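Long-range contacts in hypothetical protein (Parabacteroides merdae, PDB 4OO3), which probably acts as an NAD(P)-dependent oxidoreductase with a Rossmann-fold domain and a C-terminal sheet domain, its substrate being unknown: residues A[246-251]-A[434-439]; A[120-125]-A[429-434]; A[218-223]-A[301-306]. All coordinates share one frame; numbering follows the deposited sequence.

Interaction 1 (A[246-251]-A[434-439]); sequences IDANRW and LDMAKA
Leu434 begins the contact with Arg250, as helix 419-439 passes over strand 243-255, an outermost strand of the mixed sheet in the C-terminal domain. Here helix packs on sheet steeply: the segment axes approach to 6.5 Å at 73°. Leu434 contributes just the tip of one branch, CD1, obliquely beside the guanidinium of Arg250, with NE 4.4 Å away. Two residues on, the selenomethionine Met436 has CG anti to its backbone N (chi1 170°) and lies against the methyl of Ala248. Its SE reaches Asp247 CA at 3.6 Å, beside the classic beta bulge in which Ile246 and Asp247 both face Val291. Ala437 makes the close approach of the two backbones: its CA lies 3.6 Å from Ala248 O, and its CB fits between the methyl of Ala248 and the aliphatic part of Arg250, 3.7 Å from Arg250 CD. Lys438 then runs extended across Arg250. The two cations stay apart, and Glu214 is likely to ease their repulsion, through a salt bridge with Arg250 NE and a long, weak ion pair with Lys438 NZ. Lys438 CE stands 3.8 Å above one face of the guanidinium, offset toward its rim.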
loop_
_atom_site.group_PDB
_atom_site.type_symbol
_atom_site.label_atom_id
_atom_site.label_comp_id
_atom_site.label_asym_id
_atom_site.label_seq_id
_atom_site.Cartn_x
_atom_site.Cartn_y
_atom_site.Cartn_z
ATOM N N ILE A 246 -20.342 -4.745 6.000
ATOM C CA ILE A 246 -21.075 -5.806 6.652
ATOM C C ILE A 246 -20.577 -5.979 8.085
ATOM O O ILE A 246 -21.375 -6.003 9.014
ATOM C CB ILE A 246 -20.913 -7.120 5.867
ATOM C CG1 ILE A 246 -21.402 -6.941 4.423
ATOM C CG2 ILE A 246 -21.639 -8.264 6.558
ATOM C CD1 ILE A 246 -22.853 -6.529 4.287
ATOM N N ASP A 247 -19.266 -6.093 8.270
ATOM C CA ASP A 247 -18.712 -6.298 9.604
ATOM C C ASP A 247 -17.292 -5.766 9.697
ATOM O O ASP A 247 -16.579 -5.695 8.690
ATOM C CB ASP A 247 -18.732 -7.785 9.958
ATOM C CG ASP A 247 -18.487 -8.045 11.435
ATOM O OD1 ASP A 247 -18.787 -7.168 12.272
ATOM O OD2 ASP A 247 -17.996 -9.143 11.764
ATOM N N ALA A 248 -16.887 -5.393 10.908
ATOM C CA ALA A 248 -15.546 -4.891 11.132
ATOM C C ALA A 248 -15.124 -5.076 12.577
ATOM O O ALA A 248 -15.933 -4.916 13.491
ATOM C CB ALA A 248 -15.465 -3.421 10.737
ATOM N N ASN A 249 -13.854 -5.421 12.775
ATOM C CA ASN A 249 -13.287 -5.569 14.106
ATOM C C ASN A 249 -11.919 -4.918 14.195
ATOM O O ASN A 249 -11.213 -4.791 13.191
ATOM C CB ASN A 249 -13.183 -7.044 14.485
ATOM C CG ASN A 249 -14.537 -7.723 14.527
ATOM O OD1 ASN A 249 -15.273 -7.600 15.506
ATOM N ND2 ASN A 249 -14.879 -8.426 13.466
ATOM N N ARG A 250 -11.572 -4.490 15.405
ATOM C CA ARG A 250 -10.267 -3.930 15.702
ATOM C C ARG A 250 -9.798 -4.494 17.034
ATOM O O ARG A 250 -10.594 -4.679 17.952
ATOM C CB ARG A 250 -10.340 -2.405 15.759
ATOM C CG ARG A 250 -11.382 -1.852 16.723
ATOM C CD ARG A 250 -11.552 -0.352 16.539
ATOM N NE ARG A 250 -10.511 0.412 17.224
ATOM C CZ ARG A 250 -10.553 0.764 18.510
ATOM N NH1 ARG A 250 -11.568 0.418 19.285
ATOM N NH2 ARG A 250 -9.554 1.458 19.033
ATOM N N TRP A 251 -8.511 -4.794 17.135
ATOM C CA TRP A 251 -7.972 -5.332 18.374
ATOM C C TRP A 251 -6.502 -4.983 18.510
ATOM O O TRP A 251 -5.894 -4.433 17.585
ATOM C CB TRP A 251 -8.221 -6.846 18.489
ATOM C CG TRP A 251 -7.531 -7.713 17.473
ATOM C CD1 TRP A 251 -6.350 -8.396 17.633
ATOM C CD2 TRP A 251 -7.993 -8.018 16.153
ATOM N NE1 TRP A 251 -6.050 -9.092 16.489
ATOM C CE2 TRP A 251 -7.043 -8.880 15.567
ATOM C CE3 TRP A 251 -9.122 -7.649 15.409
ATOM C CZ2 TRP A 251 -7.185 -9.370 14.264
ATOM C CZ3 TRP A 251 -9.261 -8.135 14.125
ATOM C CH2 TRP A 251 -8.297 -8.985 13.561
ATOM N N LEU A 434 -13.537 1.514 10.300
ATOM C CA LEU A 434 -13.059 1.994 11.595
ATOM C C LEU A 434 -14.226 2.399 12.484
ATOM O O LEU A 434 -14.267 2.048 13.653
ATOM C CB LEU A 434 -12.097 3.170 11.430
ATOM C CG LEU A 434 -11.541 3.774 12.723
ATOM C CD1 LEU A 434 -10.742 2.742 13.507
ATOM C CD2 LEU A 434 -10.694 4.995 12.417
ATOM N N ASP A 435 -15.170 3.142 11.919
ATOM C CA ASP A 435 -16.369 3.580 12.647
ATOM C C ASP A 435 -17.248 2.409 13.095
ATOM O O ASP A 435 -17.698 2.370 14.238
ATOM C CB ASP A 435 -17.189 4.550 11.788
ATOM C CG ASP A 435 -16.519 5.908 11.635
ATOM O OD1 ASP A 435 -15.583 6.212 12.409
ATOM O OD2 ASP A 435 -16.930 6.680 10.742
HETATM N N MSE A 436 -17.489 1.465 12.190
HETATM C CA MSE A 436 -18.258 0.257 12.506
HETATM C C MSE A 436 -17.564 -0.519 13.595
HETATM O O MSE A 436 -18.194 -0.928 14.570
HETATM C CB MSE A 436 -18.403 -0.594 11.241
HETATM C CG MSE A 436 -18.985 -1.975 11.535
HETATM SE SE MSE A 436 -19.589 -2.796 9.852
HETATM C CE MSE A 436 -21.221 -1.717 9.643
ATOM N N ALA A 437 -16.255 -0.714 13.447
ATOM C CA ALA A 437 -15.463 -1.433 14.442
ATOM C C ALA A 437 -15.533 -0.762 15.808
ATOM O O ALA A 437 -15.578 -1.436 16.831
ATOM C CB ALA A 437 -14.018 -1.546 13.985
ATOM N N LYS A 438 -15.554 0.567 15.813
ATOM C CA LYS A 438 -15.602 1.341 17.055
ATOM C C LYS A 438 -16.987 1.417 17.687
ATOM O O LYS A 438 -17.105 1.761 18.858
ATOM C CB LYS A 438 -15.073 2.764 16.823
ATOM C CG LYS A 438 -13.558 2.837 16.770
ATOM C CD LYS A 438 -13.059 4.265 16.859
ATOM C CE LYS A 438 -11.577 4.288 17.184
ATOM N NZ LYS A 438 -11.067 5.682 17.280
ATOM N N ALA A 439 -18.027 1.119 16.911
ATOM C CA ALA A 439 -19.406 1.147 17.406
ATOM C C ALA A 439 -19.777 -0.126 18.181
ATOM O O ALA A 439 -20.791 -0.157 18.874
ATOM C CB ALA A 439 -20.369 1.367 16.249
#

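Interaction 2 (A[120-125]-A[429-434]); sequences PMAINS and TTTSAL
The flat groups that Thr431 meets are the two peptide units flanking Asn124, and it covers one face of each with carbon. Its methyl CG2 stands above the Ile123-Asn124 peptide, 3.4 Å from Asn124 N, and also over the next peptide, 3.3 Å from Asn124 O. Thr431 CB lies almost directly above Asn124 C at 3.6 Å. At the rim of the first peptide, Leu434 CD2 comes close to its plane and touches Ile123 O at 3.3 Å, the same methyl also resting against Asn124 CB. The side chain of Thr431 serves two purposes: with chi1 at 57°, CG2 is anti to the carbonyl carbon and faces the loop, while OG1 is placed to bond Tyr427 O in its own helix.

Two waters supply the polar links. One donates to Ala122 O at 2.8 Å and is hydrogen-bonded to Thr430 OG1. The other donates both to Ser125 OG and to Thr431 OG1, the latter at 2.7 Å. Asn124 is the N-cap of helix 125-140: its side chain caps a backbone N of that helix, and OD1 bonds Ser127 OG as well. The contact thus seats the loop that follows strand 114-117 of the Rossmann domain on helix 419-439 of the C-terminal domain. Because the second water spends both protons on the hydroxyls, their own protons are left for Asp435 OD2, on the Ser125 side, and Tyr427 O, on the Thr431 side. Apolar carbon thus packs on backbone, and ordered water completes the polar part of the joint.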
loop_
_atom_site.group_PDB
_atom_site.type_symbol
_atom_site.label_atom_id
_atom_site.label_comp_id
_atom_site.label_asym_id
_atom_site.label_seq_id
_atom_site.Cartn_x
_atom_site.Cartn_y
_atom_site.Cartn_z
ATOM N N PRO A 120 -1.701 5.647 4.259
ATOM C CA PRO A 120 -3.073 5.969 3.892
ATOM C C PRO A 120 -3.279 7.478 3.872
ATOM O O PRO A 120 -2.848 8.171 4.801
ATOM C CB PRO A 120 -3.887 5.350 5.033
ATOM C CG PRO A 120 -2.986 5.418 6.210
ATOM C CD PRO A 120 -1.570 5.385 5.708
HETATM N N MSE A 121 -3.942 7.974 2.829
HETATM C CA MSE A 121 -4.242 9.413 2.684
HETATM C C MSE A 121 -5.364 9.875 3.569
HETATM O O MSE A 121 -5.596 11.074 3.691
HETATM C CB MSE A 121 -4.555 9.735 1.218
HETATM C CG MSE A 121 -3.313 9.479 0.369
HETATM SE SE MSE A 121 -3.438 10.461 -1.335
HETATM C CE MSE A 121 -4.894 9.393 -2.097
ATOM N N ALA A 122 -6.080 8.938 4.185
ATOM C CA ALA A 122 -7.053 9.260 5.236
ATOM C C ALA A 122 -7.115 8.112 6.238
ATOM O O ALA A 122 -7.056 6.949 5.830
ATOM C CB ALA A 122 -8.429 9.522 4.641
ATOM N N ILE A 123 -7.234 8.451 7.529
ATOM C CA ILE A 123 -7.239 7.471 8.631
ATOM C C ILE A 123 -8.539 7.440 9.454
ATOM O O ILE A 123 -8.622 6.728 10.457
ATOM C CB ILE A 123 -6.057 7.698 9.604
ATOM C CG1 ILE A 123 -6.177 9.046 10.325
ATOM C CG2 ILE A 123 -4.736 7.602 8.869
ATOM C CD1 ILE A 123 -5.109 9.265 11.381
ATOM N N ASN A 124 -9.528 8.223 9.036
ATOM C CA ASN A 124 -10.852 8.236 9.646
ATOM C C ASN A 124 -11.847 9.008 8.773
ATOM O O ASN A 124 -11.467 9.609 7.759
ATOM C CB ASN A 124 -10.818 8.807 11.075
ATOM C CG ASN A 124 -10.179 10.180 11.153
ATOM O OD1 ASN A 124 -10.398 11.043 10.306
ATOM N ND2 ASN A 124 -9.396 10.393 12.191
ATOM N N SER A 125 -13.118 8.985 9.167
ATOM C CA SER A 125 -14.181 9.600 8.375
ATOM C C SER A 125 -14.026 11.100 8.220
ATOM O O SER A 125 -14.333 11.640 7.167
ATOM C CB SER A 125 -15.549 9.266 8.963
ATOM O OG SER A 125 -15.800 7.888 8.767
ATOM N N THR A 429 -14.140 2.643 2.138
ATOM C CA THR A 429 -14.205 1.313 2.739
ATOM C C THR A 429 -13.445 1.259 4.071
ATOM O O THR A 429 -14.002 0.831 5.084
ATOM C CB THR A 429 -13.684 0.222 1.770
ATOM O OG1 THR A 429 -14.327 0.360 0.490
ATOM C CG2 THR A 429 -13.970 -1.167 2.314
ATOM N N THR A 430 -12.196 1.723 4.087
ATOM C CA THR A 430 -11.375 1.605 5.297
ATOM C C THR A 430 -11.852 2.483 6.450
ATOM O O THR A 430 -11.949 2.008 7.584
ATOM C CB THR A 430 -9.898 1.914 5.041
ATOM O OG1 THR A 430 -9.764 3.221 4.479
ATOM C CG2 THR A 430 -9.290 0.875 4.093
ATOM N N THR A 431 -12.136 3.753 6.174
ATOM C CA THR A 431 -12.560 4.674 7.238
ATOM C C THR A 431 -13.952 4.336 7.797
ATOM O O THR A 431 -14.196 4.495 8.992
ATOM C CB THR A 431 -12.513 6.138 6.774
ATOM O OG1 THR A 431 -13.321 6.305 5.603
ATOM C CG2 THR A 431 -11.080 6.549 6.471
ATOM N N SER A 432 -14.853 3.853 6.941
ATOM C CA SER A 432 -16.173 3.384 7.383
ATOM C C SER A 432 -16.069 2.173 8.305
ATOM O O SER A 432 -16.846 2.039 9.253
ATOM C CB SER A 432 -17.057 3.029 6.185
ATOM O OG SER A 432 -17.374 4.188 5.438
ATOM N N ALA A 433 -15.115 1.293 8.020
ATOM C CA ALA A 433 -14.888 0.107 8.837
ATOM C C ALA A 433 -14.384 0.490 10.226
ATOM O O ALA A 433 -14.766 -0.130 11.221
ATOM C CB ALA A 433 -13.906 -0.831 8.148
ATOM N N LEU A 434 -13.537 1.514 10.300
ATOM C CA LEU A 434 -13.059 1.994 11.595
ATOM C C LEU A 434 -14.226 2.399 12.484
ATOM O O LEU A 434 -14.267 2.048 13.653
ATOM C CB LEU A 434 -12.097 3.170 11.430
ATOM C CG LEU A 434 -11.541 3.774 12.723
ATOM C CD1 LEU A 434 -10.742 2.742 13.507
ATOM C CD2 LEU A 434 -10.694 4.995 12.417
HETATM O O HOH W 1 -7.485 4.243 5.128
HETATM O O HOH W 2 -15.784 7.277 6.074
#

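Interaction 3 (A[218-223]-A[301-306]); sequences DVTTHL and VSVIWN
Val219 and Val303 meet through matching torsions: each has CG1 anti to its backbone N, with chi1 165° in Val219 and 178° in Val303, and CG2 anti to the carbonyl carbon. The two forks cross obliquely, with Val219 CG1 against Val303 CG2 at 3.7 Å and Val219 CB near both methyls of Val303. The other branch, Val219 CG2, comes to the edge of the Trp305 indole near its plane, 3.7 Å from CZ2 and equally near NE1. An alanine at Val219 would probably leave gaps beside Val303 CG2 and at the indole edge, giving Trp305 more freedom to shift.

Beside the valine pair, Thr220 turns its methyl CG2 onto Val303 CG2, while its OG1 bonds Ile216 O. A turn along the helix, Leu223 lays CB on Val301 CG1 at 3.8 Å and sends CD1 to Val303 CG2. The same Leu223 CD1 lies 3.4 Å from Ser302 O. The apolar contact has a polar margin: one water accepts from Val219 N and from Trp305 NE1, each at 3.0 Å, and so ties the indole to the backbone of Val219. On the sheet side, Trp305 also meets the ring of His189, their planes at about 30°.

Helix 220-231 is thereby packed on strand 297-306 of the mixed sheet. Asp218, the residue before Val219, forms a salt bridge with Lys119, which precedes a cis Pro120. A lysine-proline pair and an Asp-x-x-x-His sequence, here Asp218 to His222, both recur near the active site in Gfo/Idh/MocA oxidoreductases, and the arrangement is consistent with that fold.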
loop_
_atom_site.group_PDB
_atom_site.type_symbol
_atom_site.label_atom_id
_atom_site.label_comp_id
_atom_site.label_asym_id
_atom_site.label_seq_id
_atom_site.Cartn_x
_atom_site.Cartn_y
_atom_site.Cartn_z
ATOM N N ASP A 218 -4.778 1.126 7.700
ATOM C CA ASP A 218 -3.400 1.302 7.251
ATOM C C ASP A 218 -3.062 0.276 6.153
ATOM O O ASP A 218 -3.275 0.544 4.980
ATOM C CB ASP A 218 -2.470 1.228 8.470
ATOM C CG ASP A 218 -1.011 1.455 8.126
ATOM O OD1 ASP A 218 -0.738 1.913 6.994
ATOM O OD2 ASP A 218 -0.145 1.190 9.005
ATOM N N VAL A 219 -2.573 -0.902 6.520
ATOM C CA VAL A 219 -2.206 -1.920 5.527
ATOM C C VAL A 219 -3.429 -2.405 4.750
ATOM O O VAL A 219 -3.283 -2.834 3.616
ATOM C CB VAL A 219 -1.451 -3.105 6.190
ATOM C CG1 VAL A 219 -1.380 -4.340 5.292
ATOM C CG2 VAL A 219 -0.051 -2.668 6.577
ATOM N N THR A 220 -4.624 -2.326 5.351
ATOM C CA THR A 220 -5.871 -2.706 4.661
ATOM C C THR A 220 -6.069 -1.912 3.368
ATOM O O THR A 220 -6.729 -2.373 2.431
ATOM C CB THR A 220 -7.125 -2.446 5.525
ATOM O OG1 THR A 220 -7.133 -1.075 5.946
ATOM C CG2 THR A 220 -7.165 -3.361 6.748
ATOM N N THR A 221 -5.543 -0.697 3.340
ATOM C CA THR A 221 -5.545 0.113 2.123
ATOM C C THR A 221 -5.065 -0.732 0.940
ATOM O O THR A 221 -5.767 -0.853 -0.054
ATOM C CB THR A 221 -4.673 1.368 2.320
ATOM O OG1 THR A 221 -5.260 2.178 3.343
ATOM C CG2 THR A 221 -4.565 2.197 1.049
ATOM N N HIS A 222 -3.890 -1.346 1.075
ATOM C CA HIS A 222 -3.365 -2.245 0.040
ATOM C C HIS A 222 -4.348 -3.362 -0.314
ATOM O O HIS A 222 -4.530 -3.679 -1.492
ATOM C CB HIS A 222 -2.064 -2.907 0.487
ATOM C CG HIS A 222 -0.914 -1.967 0.649
ATOM N ND1 HIS A 222 -0.555 -1.052 -0.315
ATOM C CD2 HIS A 222 -0.021 -1.824 1.656
ATOM C CE1 HIS A 222 0.503 -0.374 0.094
ATOM N NE2 HIS A 222 0.846 -0.823 1.289
ATOM N N LEU A 223 -4.955 -3.980 0.702
ATOM C CA LEU A 223 -5.780 -5.169 0.466
ATOM C C LEU A 223 -7.083 -4.782 -0.213
ATOM O O LEU A 223 -7.501 -5.429 -1.166
ATOM C CB LEU A 223 -6.034 -5.949 1.764
ATOM C CG LEU A 223 -4.786 -6.427 2.510
ATOM C CD1 LEU A 223 -5.177 -7.245 3.732
ATOM C CD2 LEU A 223 -3.864 -7.237 1.602
ATOM N N VAL A 301 -11.109 -8.604 4.253
ATOM C CA VAL A 301 -9.690 -8.297 4.389
ATOM C C VAL A 301 -9.300 -8.227 5.853
ATOM O O VAL A 301 -10.094 -7.807 6.695
ATOM C CB VAL A 301 -9.289 -6.993 3.674
ATOM C CG1 VAL A 301 -9.665 -7.063 2.203
ATOM C CG2 VAL A 301 -9.919 -5.782 4.339
ATOM N N SER A 302 -8.065 -8.626 6.142
ATOM C CA SER A 302 -7.597 -8.728 7.509
ATOM C C SER A 302 -6.092 -8.450 7.618
ATOM O O SER A 302 -5.305 -8.849 6.751
ATOM C CB SER A 302 -7.921 -10.125 8.038
ATOM O OG SER A 302 -7.349 -10.330 9.309
ATOM N N VAL A 303 -5.706 -7.768 8.696
ATOM C CA VAL A 303 -4.311 -7.423 8.945
ATOM C C VAL A 303 -3.984 -7.624 10.420
ATOM O O VAL A 303 -4.680 -7.108 11.286
ATOM C CB VAL A 303 -3.994 -5.961 8.565
ATOM C CG1 VAL A 303 -2.542 -5.637 8.892
ATOM C CG2 VAL A 303 -4.265 -5.710 7.083
ATOM N N ILE A 304 -2.926 -8.386 10.683
ATOM C CA ILE A 304 -2.385 -8.547 12.019
ATOM C C ILE A 304 -0.935 -8.048 12.040
ATOM O O ILE A 304 -0.153 -8.345 11.138
ATOM C CB ILE A 304 -2.450 -10.020 12.477
ATOM C CG1 ILE A 304 -3.917 -10.439 12.653
ATOM C CG2 ILE A 304 -1.657 -10.218 13.767
ATOM C CD1 ILE A 304 -4.136 -11.890 13.024
ATOM N N TRP A 305 -0.601 -7.282 13.075
ATOM C CA TRP A 305 0.759 -6.853 13.336
ATOM C C TRP A 305 1.238 -7.479 14.639
ATOM O O TRP A 305 0.806 -7.092 15.728
ATOM C CB TRP A 305 0.833 -5.325 13.426
ATOM C CG TRP A 305 0.887 -4.642 12.082
ATOM C CD1 TRP A 305 -0.168 -4.225 11.329
ATOM C CD2 TRP A 305 2.063 -4.309 11.343
ATOM N NE1 TRP A 305 0.275 -3.650 10.161
ATOM C CE2 TRP A 305 1.644 -3.694 10.145
ATOM C CE3 TRP A 305 3.434 -4.481 11.571
ATOM C CZ2 TRP A 305 2.546 -3.238 9.186
ATOM C CZ3 TRP A 305 4.327 -4.033 10.615
ATOM C CH2 TRP A 305 3.882 -3.417 9.437
ATOM N N ASN A 306 2.115 -8.464 14.528
ATOM C CA ASN A 306 2.783 -8.997 15.698
ATOM C C ASN A 306 4.110 -8.273 15.893
ATOM O O ASN A 306 4.535 -7.503 15.029
ATOM C CB ASN A 306 2.961 -10.510 15.572
ATOM C CG ASN A 306 1.643 -11.255 15.671
ATOM O OD1 ASN A 306 0.775 -10.909 16.476
ATOM N ND2 ASN A 306 1.486 -12.284 14.853
HETATM O O HOH W 3 -2.128 -2.100 9.204
#

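Interactions 1 and 2 use successive turns of helix 419-439 and share Leu434: one seats the helix on an outermost strand of the C-terminal sheet, the other on the Rossmann domain. A probable hydrogen bond between Ser125 and Asp435 joins them. Interaction 3, whose centre lies about 9 Å from that of the chain, packs another helix on the same sheet as interaction 1, and Trp251 touches Ile304 between the two. Chemistry follows place. Interaction 1 is partly buried and mixes methyls with charged chains; interactions 2 and 3 are buried, the former resting on backbone and waters, the latter on branched apolar side chains. Thr430 and Thr220 bring 2 and 3 together.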